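PDB 2F7L: 455aa long hypothetical phospho-sugar mutase from Sulfolobus tokodaii, which interconverts the 6- and 1-phosphates of glucosamine and of galactosamine, a magnesium-dependent step toward UDP-N-acetylglucosamine and UDP-N-acetylgalactosamine. Local coordinates for residues 342-345 and 346-350; 186-189 and 190-193; 332-335 and 336-340. One frame throughout, in Å; residues are numbered along the deposited sequence.

Contact 1 of 3, residues 342-345 and 346-350; sequences GAMS and FALML
Residues 342-345 and 346-350 follow one another through the opening turns of a single alpha helix, helix 342-356 of alpha/beta/alpha domain III, and the ladder between them is the regular i to i+4 one. F346 N gives its hydrogen to G342 O at 2.9 Å, and A347 N reaches A343 O at the same length, lying nearly along the C=O axis. L348 N to M344 O and M349 N to S345 O continue the series.

Above this backbone the chief side-chain meeting is that of M344 with the next turn. Its CG stands anti to the backbone N (chi1 -174°), and bends farther out fold the thioether back over the helix, so that the terminal CE lies 4.0 Å from A347 CB and also 4.0 Å from L348 CG. Unbranched and flexible, methionine suits this place: it can follow the helix surface while also packing on I159 of helix 151-160. The small A343 and A347 let that same helix come close, both touching I159. F346 leaves another side of the helix and packs its ring against T188, V191 and A192 of helix 188-194.

The polar group is handled locally. S345 turns OG back to a hydrogen bond with the carbonyl O of D341, the residue just before the helix, which satisfies the buried hydroxyl, while the side chain of D341 takes the M344 N-H. One turn beyond F346, L350 covers part of its ring, with CG 4.0 Å above the plane and displaced toward the rim.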
ATOM      1  N   GLY A 342      -6.681   3.546  -0.848  1.00 31.78           N
ATOM      2  CA  GLY A 342      -7.545   3.437   0.323  1.00 32.98           C
ATOM      3  C   GLY A 342      -8.975   3.960   0.221  1.00 34.49           C
ATOM      4  O   GLY A 342      -9.927   3.308   0.668  1.00 34.89           O
ATOM      5  N   ALA A 343      -9.149   5.149  -0.342  1.00 35.05           N
ATOM      6  CA  ALA A 343     -10.489   5.680  -0.469  1.00 35.35           C
ATOM      7  C   ALA A 343     -11.201   4.815  -1.477  1.00 35.85           C
ATOM      8  O   ALA A 343     -12.365   4.455  -1.265  1.00 36.95           O
ATOM      9  CB  ALA A 343     -10.474   7.126  -0.944  1.00 35.36           C
ATOM     10  N   MET A 344     -10.512   4.459  -2.561  1.00 34.94           N
ATOM     11  CA  MET A 344     -11.164   3.636  -3.569  1.00 35.34           C
ATOM     12  C   MET A 344     -11.698   2.386  -2.904  1.00 36.04           C
ATOM     13  O   MET A 344     -12.779   1.904  -3.244  1.00 36.47           O
ATOM     14  CB  MET A 344     -10.212   3.229  -4.691  1.00 34.79           C
ATOM     15  CG  MET A 344     -10.899   2.477  -5.849  1.00 34.50           C
ATOM     16  SD  MET A 344     -12.026   3.485  -6.862  1.00 34.70           S
ATOM     17  CE  MET A 344     -13.598   3.207  -6.026  1.00 35.29           C
ATOM     18  N   SER A 345     -10.934   1.876  -1.945  1.00 35.80           N
ATOM     19  CA  SER A 345     -11.305   0.671  -1.238  1.00 35.29           C
ATOM     20  C   SER A 345     -12.492   0.896  -0.342  1.00 35.52           C
ATOM     21  O   SER A 345     -13.400   0.073  -0.307  1.00 35.82           O
ATOM     22  CB  SER A 345     -10.129   0.184  -0.414  1.00 34.56           C
ATOM     23  OG  SER A 345      -9.020  -0.013  -1.253  1.00 34.44           O
ATOM     24  N   PHE A 346     -12.471   1.997   0.397  1.00 35.55           N
ATOM     25  CA  PHE A 346     -13.560   2.331   1.306  1.00 36.66           C
ATOM     26  C   PHE A 346     -14.895   2.438   0.539  1.00 37.57           C
ATOM     27  O   PHE A 346     -15.950   2.015   1.029  1.00 37.21           O
ATOM     28  CB  PHE A 346     -13.252   3.655   2.008  1.00 36.09           C
ATOM     29  CG  PHE A 346     -14.432   4.248   2.726  1.00 35.85           C
ATOM     30  CD1 PHE A 346     -14.839   3.755   3.953  1.00 35.48           C
ATOM     31  CD2 PHE A 346     -15.139   5.307   2.169  1.00 35.37           C
ATOM     32  CE1 PHE A 346     -15.928   4.308   4.621  1.00 35.11           C
ATOM     33  CE2 PHE A 346     -16.232   5.862   2.830  1.00 34.91           C
ATOM     34  CZ  PHE A 346     -16.624   5.359   4.060  1.00 35.06           C
ATOM     35  N   ALA A 347     -14.832   3.008  -0.664  1.00 37.81           N
ATOM     36  CA  ALA A 347     -16.006   3.173  -1.515  1.00 38.04           C
ATOM     37  C   ALA A 347     -16.520   1.822  -2.023  1.00 38.31           C
ATOM     38  O   ALA A 347     -17.731   1.560  -2.028  1.00 39.42           O
ATOM     39  CB  ALA A 347     -15.672   4.077  -2.706  1.00 37.63           C
ATOM     40  N   LEU A 348     -15.606   0.974  -2.476  1.00 37.14           N
ATOM     41  CA  LEU A 348     -15.993  -0.324  -2.971  1.00 36.77           C
ATOM     42  C   LEU A 348     -16.596  -1.128  -1.839  1.00 37.47           C
ATOM     43  O   LEU A 348     -17.524  -1.904  -2.049  1.00 37.00           O
ATOM     44  CB  LEU A 348     -14.786  -1.062  -3.537  1.00 35.70           C
ATOM     45  CG  LEU A 348     -14.284  -0.558  -4.887  1.00 35.80           C
ATOM     46  CD1 LEU A 348     -12.972  -1.241  -5.243  1.00 35.50           C
ATOM     47  CD2 LEU A 348     -15.332  -0.827  -5.947  1.00 35.06           C
ATOM     48  N   MET A 349     -16.082  -0.932  -0.634  1.00 38.20           N
ATOM     49  CA  MET A 349     -16.583  -1.686   0.502  1.00 39.60           C
ATOM     50  C   MET A 349     -18.018  -1.306   0.792  1.00 39.83           C
ATOM     51  O   MET A 349     -18.867  -2.173   0.972  1.00 39.40           O
ATOM     52  CB  MET A 349     -15.716  -1.448   1.740  1.00 40.67           C
ATOM     53  CG  MET A 349     -16.036  -2.375   2.914  1.00 41.80           C
ATOM     54  SD  MET A 349     -15.713  -4.116   2.554  1.00 42.91           S
ATOM     55  CE  MET A 349     -14.095  -4.327   3.310  1.00 42.61           C
ATOM     56  N   LEU A 350     -18.285  -0.005   0.848  1.00 40.59           N
ATOM     57  CA  LEU A 350     -19.641   0.480   1.099  1.00 40.58           C
ATOM     58  C   LEU A 350     -20.592   0.010  -0.010  1.00 41.16           C
ATOM     59  O   LEU A 350     -21.802  -0.047   0.202  1.00 41.22           O
ATOM     60  CB  LEU A 350     -19.672   2.013   1.187  1.00 38.82           C
ATOM     61  CG  LEU A 350     -19.043   2.669   2.418  1.00 38.60           C
ATOM     62  CD1 LEU A 350     -19.370   4.144   2.422  1.00 38.33           C
ATOM     63  CD2 LEU A 350     -19.567   2.031   3.688  1.00 38.34           C
TER

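Contact 2 of 3, residues 186-189 and 190-193; sequences LSTP and LVAR
S187 O receives two backbone N-H groups from the other segment, V191 N at 3.0 Å in a well-directed bond and L190 N in a weak, bent one, and this starts the first turn of helix 188-194. R193 N to P189 O, 2.9 Å, carries the helix onward; A192 N also pairs with T188 O, though the placing of that oxygen in the model is less certain.

P189 is well placed here. Its N carries no hydrogen, but a residue in the first turn of a helix has no carbonyl of that helix to give one to, and the closed ring holds phi near the helical value. The proline side chain touches I177 of strand 174-178, while its CB stays close to the following L190 N.

L190 reaches back beyond the start of the helix: CD2 comes 3.3 Å from L186 O, and CB lies beside S187 O. Its other methyl, CD1, serves R193, standing 3.9 Å above the plane of the guanidinium group and displaced toward its rim. This aliphatic cover suits an arginine whose chain runs out over the surface and bends at chi3 (55°).

Helix 188-194 is the connection of a beta-alpha-beta unit in domain II, joining strand 174-178 to its parallel neighbour 198-201. The compact, branched V191 packs on V156 and I159 of helix 151-160, and A192, with only a methyl, touches C197 in the short link to strand 198-201. T188 combines apolar and polar needs: its side chain lies on I177 and on A343 of helix 342-356, while the buried OG1 is hydrogen-bonded to H240 NE2.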
ATOM      1  N   LEU A 186      -8.164  14.390   3.989  1.00 30.56           N
ATOM      2  CA  LEU A 186      -8.542  15.370   2.975  1.00 30.35           C
ATOM      3  C   LEU A 186      -9.378  14.745   1.880  1.00 30.86           C
ATOM      4  O   LEU A 186      -9.869  15.453   1.000  1.00 31.55           O
ATOM      5  CB  LEU A 186      -7.308  15.991   2.306  1.00 28.51           C
ATOM      6  CG  LEU A 186      -6.239  16.582   3.208  1.00 28.15           C
ATOM      7  CD1 LEU A 186      -5.034  17.039   2.392  1.00 27.22           C
ATOM      8  CD2 LEU A 186      -6.848  17.720   3.991  1.00 27.23           C
ATOM      9  N   SER A 187      -9.540  13.428   1.914  1.00 30.20           N
ATOM     10  CA  SER A 187     -10.309  12.805   0.857  1.00 30.11           C
ATOM     11  C   SER A 187     -11.277  11.670   1.219  1.00 30.01           C
ATOM     12  O   SER A 187     -12.394  11.624   0.703  1.00 29.75           O
ATOM     13  CB  SER A 187      -9.347  12.352  -0.248  1.00 29.35           C
ATOM     14  OG  SER A 187      -8.441  11.388   0.224  1.00 29.63           O
ATOM     15  N   THR A 188     -10.873  10.744   2.083  1.00 30.06           N
ATOM     16  CA  THR A 188     -11.787   9.655   2.414  1.00 30.04           C
ATOM     17  C   THR A 188     -13.117  10.211   2.946  1.00 29.01           C
ATOM     18  O   THR A 188     -14.184   9.751   2.558  1.00 27.49           O
ATOM     19  CB  THR A 188     -11.124   8.644   3.418  1.00 30.38           C
ATOM     20  OG1 THR A 188     -10.000   8.044   2.775  1.00 30.95           O
ATOM     21  CG2 THR A 188     -12.089   7.512   3.822  1.00 29.77           C
ATOM     22  N   PRO A 189     -13.067  11.229   3.818  1.00 28.53           N
ATOM     23  CA  PRO A 189     -14.315  11.783   4.342  1.00 29.19           C
ATOM     24  C   PRO A 189     -15.161  12.417   3.233  1.00 29.91           C
ATOM     25  O   PRO A 189     -16.390  12.448   3.299  1.00 30.66           O
ATOM     26  CB  PRO A 189     -13.830  12.812   5.367  1.00 28.08           C
ATOM     27  CG  PRO A 189     -12.569  12.259   5.814  1.00 27.60           C
ATOM     28  CD  PRO A 189     -11.926  11.809   4.533  1.00 28.08           C
ATOM     29  N   LEU A 190     -14.493  12.929   2.213  1.00 30.16           N
ATOM     30  CA  LEU A 190     -15.199  13.551   1.120  1.00 30.05           C
ATOM     31  C   LEU A 190     -15.936  12.476   0.354  1.00 31.19           C
ATOM     32  O   LEU A 190     -17.095  12.654  -0.010  1.00 32.26           O
ATOM     33  CB  LEU A 190     -14.211  14.302   0.224  1.00 28.80           C
ATOM     34  CG  LEU A 190     -14.171  15.847   0.230  1.00 25.82           C
ATOM     35  CD1 LEU A 190     -14.523  16.436   1.560  1.00 22.94           C
ATOM     36  CD2 LEU A 190     -12.795  16.260  -0.187  1.00 24.34           C
ATOM     37  N   VAL A 191     -15.290  11.344   0.115  1.00 32.23           N
ATOM     38  CA  VAL A 191     -15.997  10.290  -0.606  1.00 33.14           C
ATOM     39  C   VAL A 191     -17.184   9.826   0.255  1.00 33.18           C
ATOM     40  O   VAL A 191     -18.275   9.614  -0.269  1.00 34.30           O
ATOM     41  CB  VAL A 191     -15.056   9.085  -0.990  1.00 32.39           C
ATOM     42  CG1 VAL A 191     -13.959   9.552  -1.910  1.00 30.97           C
ATOM     43  CG2 VAL A 191     -14.428   8.500   0.227  1.00 34.10           C
ATOM     44  N   ALA A 192     -16.992   9.708   1.569  1.00 32.57           N
ATOM     45  CA  ALA A 192     -18.081   9.288   2.459  1.00 32.77           C
ATOM     46  C   ALA A 192     -19.283  10.234   2.320  1.00 33.06           C
ATOM     47  O   ALA A 192     -20.434   9.792   2.203  1.00 32.44           O
ATOM     48  CB  ALA A 192     -17.610   9.270   3.916  1.00 32.12           C
ATOM     49  N   ARG A 193     -18.997  11.534   2.330  1.00 33.02           N
ATOM     50  CA  ARG A 193     -20.024  12.559   2.194  1.00 33.34           C
ATOM     51  C   ARG A 193     -20.833  12.399   0.907  1.00 33.70           C
ATOM     52  O   ARG A 193     -22.043  12.661   0.882  1.00 33.17           O
ATOM     53  CB  ARG A 193     -19.385  13.936   2.211  1.00 33.04           C
ATOM     54  CG  ARG A 193     -20.265  14.995   2.803  1.00 33.48           C
ATOM     55  CD  ARG A 193     -19.487  16.264   2.970  1.00 34.98           C
ATOM     56  NE  ARG A 193     -18.896  16.650   1.695  1.00 37.45           N
ATOM     57  CZ  ARG A 193     -18.320  17.824   1.447  1.00 38.34           C
ATOM     58  NH1 ARG A 193     -18.244  18.758   2.389  1.00 39.43           N
ATOM     59  NH2 ARG A 193     -17.815  18.066   0.251  1.00 38.77           N
TER

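Contact 3 of 3, residues 332-335 and 336-340; sequences MYPP and HQYVR
Y333 O and H336 N, joined by a 2.8 Å hydrogen bond, close a beta turn whose two central residues are both prolines. The N-H approaches bent (137° at the hydrogen), with the donor tilted 31° from the carbonyl plane; Q337 N adds a second, weak bond to the same oxygen at 3.0 Å. The turn is of type I/III character. Proline suits its first corner, where the ring of P334 restricts phi and no N-H is needed, and P335 continues with helix-like angles.

Apolar contacts surround the turn. P334 presents CB to the ring of Y338, 3.9 Å from CE1, the two side chains crossing at about a right angle. P335 lays CG over the rim of one face of the Y333 ring. That ring also meets H336, CD2 lying 4.1 Å from CB, again with the side chains roughly perpendicular. Where the two ends of the loop come together M332 and R340 run side by side in the same direction, touching where M332 CE meets R340 CG at 4.0 Å.

All of this belongs to the loop of domain III that links strand 329-332, an edge strand of its sheet, to helix 342-356. Y333 rests on M344 and L348 of that helix, whereas the H336 ring leads away from the turn and stacks on Y81 of helix 76-86.

Among the polar ends, Q337 NE2 is hydrogen-bonded to D341 OD2, at the close of the loop, and to P77 O in domain I. R340, long enough to leave the loop altogether, forms salt bridges through NH2 with D8 OD2 and with D245 OD2, an aspartate that by similarity binds magnesium.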
ATOM      1  N   MET A 332      -5.718  -2.920  -5.236  1.00 38.34           N
ATOM      2  CA  MET A 332      -5.693  -2.247  -6.542  1.00 39.48           C
ATOM      3  C   MET A 332      -6.915  -2.587  -7.386  1.00 38.71           C
ATOM      4  O   MET A 332      -7.175  -3.747  -7.660  1.00 39.37           O
ATOM      5  CB  MET A 332      -4.411  -2.585  -7.315  1.00 40.70           C
ATOM      6  CG  MET A 332      -3.628  -3.783  -6.776  1.00 44.68           C
ATOM      7  SD  MET A 332      -2.647  -3.515  -5.240  1.00 46.53           S
ATOM      8  CE  MET A 332      -1.089  -2.895  -6.045  1.00 47.84           C
ATOM      9  N   TYR A 333      -7.659  -1.556  -7.781  1.00 38.34           N
ATOM     10  CA  TYR A 333      -8.878  -1.699  -8.581  1.00 37.56           C
ATOM     11  C   TYR A 333      -8.608  -1.111  -9.965  1.00 36.35           C
ATOM     12  O   TYR A 333      -8.785   0.078 -10.183  1.00 35.75           O
ATOM     13  CB  TYR A 333     -10.026  -0.955  -7.885  1.00 38.57           C
ATOM     14  CG  TYR A 333     -11.384  -1.207  -8.485  1.00 40.09           C
ATOM     15  CD1 TYR A 333     -11.852  -2.502  -8.665  1.00 41.39           C
ATOM     16  CD2 TYR A 333     -12.171  -0.156  -8.932  1.00 40.17           C
ATOM     17  CE1 TYR A 333     -13.077  -2.743  -9.298  1.00 43.05           C
ATOM     18  CE2 TYR A 333     -13.390  -0.375  -9.559  1.00 41.52           C
ATOM     19  CZ  TYR A 333     -13.840  -1.670  -9.752  1.00 42.76           C
ATOM     20  OH  TYR A 333     -15.006  -1.896 -10.462  1.00 43.96           O
ATOM     21  N   PRO A 334      -8.173  -1.952 -10.920  1.00 35.84           N
ATOM     22  CA  PRO A 334      -7.844  -1.572 -12.302  1.00 35.64           C
ATOM     23  C   PRO A 334      -8.719  -0.535 -12.968  1.00 35.61           C
ATOM     24  O   PRO A 334      -8.218   0.463 -13.464  1.00 35.67           O
ATOM     25  CB  PRO A 334      -7.836  -2.908 -13.033  1.00 34.75           C
ATOM     26  CG  PRO A 334      -7.247  -3.794 -12.000  1.00 35.28           C
ATOM     27  CD  PRO A 334      -8.013  -3.404 -10.746  1.00 34.90           C
ATOM     28  N   PRO A 335     -10.040  -0.756 -13.009  1.00 36.17           N
ATOM     29  CA  PRO A 335     -10.880   0.256 -13.651  1.00 35.81           C
ATOM     30  C   PRO A 335     -10.563   1.676 -13.182  1.00 34.96           C
ATOM     31  O   PRO A 335     -10.656   2.616 -13.960  1.00 35.52           O
ATOM     32  CB  PRO A 335     -12.306  -0.201 -13.314  1.00 36.03           C
ATOM     33  CG  PRO A 335     -12.119  -1.186 -12.194  1.00 36.31           C
ATOM     34  CD  PRO A 335     -10.857  -1.879 -12.522  1.00 36.35           C
ATOM     35  N   HIS A 336     -10.189   1.828 -11.917  1.00 34.08           N
ATOM     36  CA  HIS A 336      -9.812   3.134 -11.381  1.00 33.43           C
ATOM     37  C   HIS A 336      -8.328   3.316 -11.709  1.00 32.61           C
ATOM     38  O   HIS A 336      -7.963   4.053 -12.614  1.00 32.09           O
ATOM     39  CB  HIS A 336      -9.994   3.153  -9.872  1.00 33.60           C
ATOM     40  CG  HIS A 336      -9.720   4.482  -9.251  1.00 34.22           C
ATOM     41  ND1 HIS A 336      -9.075   4.616  -8.038  1.00 33.85           N
ATOM     42  CD2 HIS A 336     -10.079   5.730  -9.628  1.00 34.19           C
ATOM     43  CE1 HIS A 336      -9.057   5.887  -7.689  1.00 33.35           C
ATOM     44  NE2 HIS A 336      -9.660   6.585  -8.635  1.00 34.86           N
ATOM     45  N   GLN A 337      -7.481   2.640 -10.943  1.00 32.72           N
ATOM     46  CA  GLN A 337      -6.043   2.657 -11.170  1.00 32.85           C
ATOM     47  C   GLN A 337      -5.379   1.391 -10.639  1.00 33.84           C
ATOM     48  O   GLN A 337      -5.970   0.658  -9.836  1.00 34.68           O
ATOM     49  CB  GLN A 337      -5.385   3.918 -10.588  1.00 31.68           C
ATOM     50  CG  GLN A 337      -5.618   4.248  -9.146  1.00 29.14           C
ATOM     51  CD  GLN A 337      -4.969   5.573  -8.800  1.00 28.85           C
ATOM     52  OE1 GLN A 337      -4.188   6.106  -9.587  1.00 29.17           O
ATOM     53  NE2 GLN A 337      -5.273   6.108  -7.623  1.00 28.14           N
ATOM     54  N   TYR A 338      -4.159   1.131 -11.108  1.00 33.77           N
ATOM     55  CA  TYR A 338      -3.418  -0.057 -10.713  1.00 34.35           C
ATOM     56  C   TYR A 338      -2.776  -0.015  -9.338  1.00 34.74           C
ATOM     57  O   TYR A 338      -2.381  -1.060  -8.817  1.00 36.73           O
ATOM     58  CB  TYR A 338      -2.343  -0.375 -11.754  1.00 33.84           C
ATOM     59  CG  TYR A 338      -2.924  -0.806 -13.077  1.00 34.31           C
ATOM     60  CD1 TYR A 338      -3.640  -2.014 -13.197  1.00 34.26           C
ATOM     61  CD2 TYR A 338      -2.824   0.020 -14.196  1.00 33.55           C
ATOM     62  CE1 TYR A 338      -4.236  -2.360 -14.384  1.00 33.17           C
ATOM     63  CE2 TYR A 338      -3.414  -0.323 -15.381  1.00 32.17           C
ATOM     64  CZ  TYR A 338      -4.113  -1.499 -15.465  1.00 33.57           C
ATOM     65  OH  TYR A 338      -4.708  -1.781 -16.655  1.00 35.64           O
ATOM     66  N   VAL A 339      -2.676   1.171  -8.747  1.00 33.77           N
ATOM     67  CA  VAL A 339      -2.055   1.307  -7.435  1.00 33.38           C
ATOM     68  C   VAL A 339      -3.011   1.090  -6.269  1.00 32.88           C
ATOM     69  O   VAL A 339      -4.222   1.080  -6.450  1.00 33.60           O
ATOM     70  CB  VAL A 339      -1.369   2.713  -7.268  1.00 33.66           C
ATOM     71  CG1 VAL A 339      -0.187   2.845  -8.246  1.00 32.29           C
ATOM     72  CG2 VAL A 339      -2.389   3.834  -7.468  1.00 32.06           C
ATOM     73  N   ARG A 340      -2.454   0.898  -5.078  1.00 32.34           N
ATOM     74  CA  ARG A 340      -3.244   0.717  -3.870  1.00 32.46           C
ATOM     75  C   ARG A 340      -3.945   2.037  -3.618  1.00 31.81           C
ATOM     76  O   ARG A 340      -3.294   3.075  -3.599  1.00 31.22           O
ATOM     77  CB  ARG A 340      -2.340   0.444  -2.684  1.00 34.05           C
ATOM     78  CG  ARG A 340      -1.065  -0.221  -3.045  1.00 36.40           C
ATOM     79  CD  ARG A 340      -0.252  -0.360  -1.824  1.00 39.12           C
ATOM     80  NE  ARG A 340       0.785   0.658  -1.753  1.00 42.49           N
ATOM     81  CZ  ARG A 340       1.641   0.757  -0.741  1.00 42.91           C
ATOM     82  NH1 ARG A 340       1.563  -0.101   0.279  1.00 42.53           N
ATOM     83  NH2 ARG A 340       2.577   1.695  -0.759  1.00 43.03           N
TER

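How the contacts relate
Contact 1 is the middle member, its centre 10 Å from that of contact 2 and 11 Å from that of contact 3, whereas contacts 2 and 3 do not touch, their nearest atoms being about 8 Å apart. F346 CE2 meets A192 CB at 3.8 Å, joining helices of domains III and II. On another side L348 CD1 lies 3.6 Å from Y333 CG, tying the helix to the preceding loop. That loop comes nearest the probable magnesium site: the R340 side chain is about 3 Å from that of D245 and 4 Å from that of S97, by similarity the phosphoserine intermediate, unphosphorylated here. The side chain of T188 is about 9 Å from that of D241.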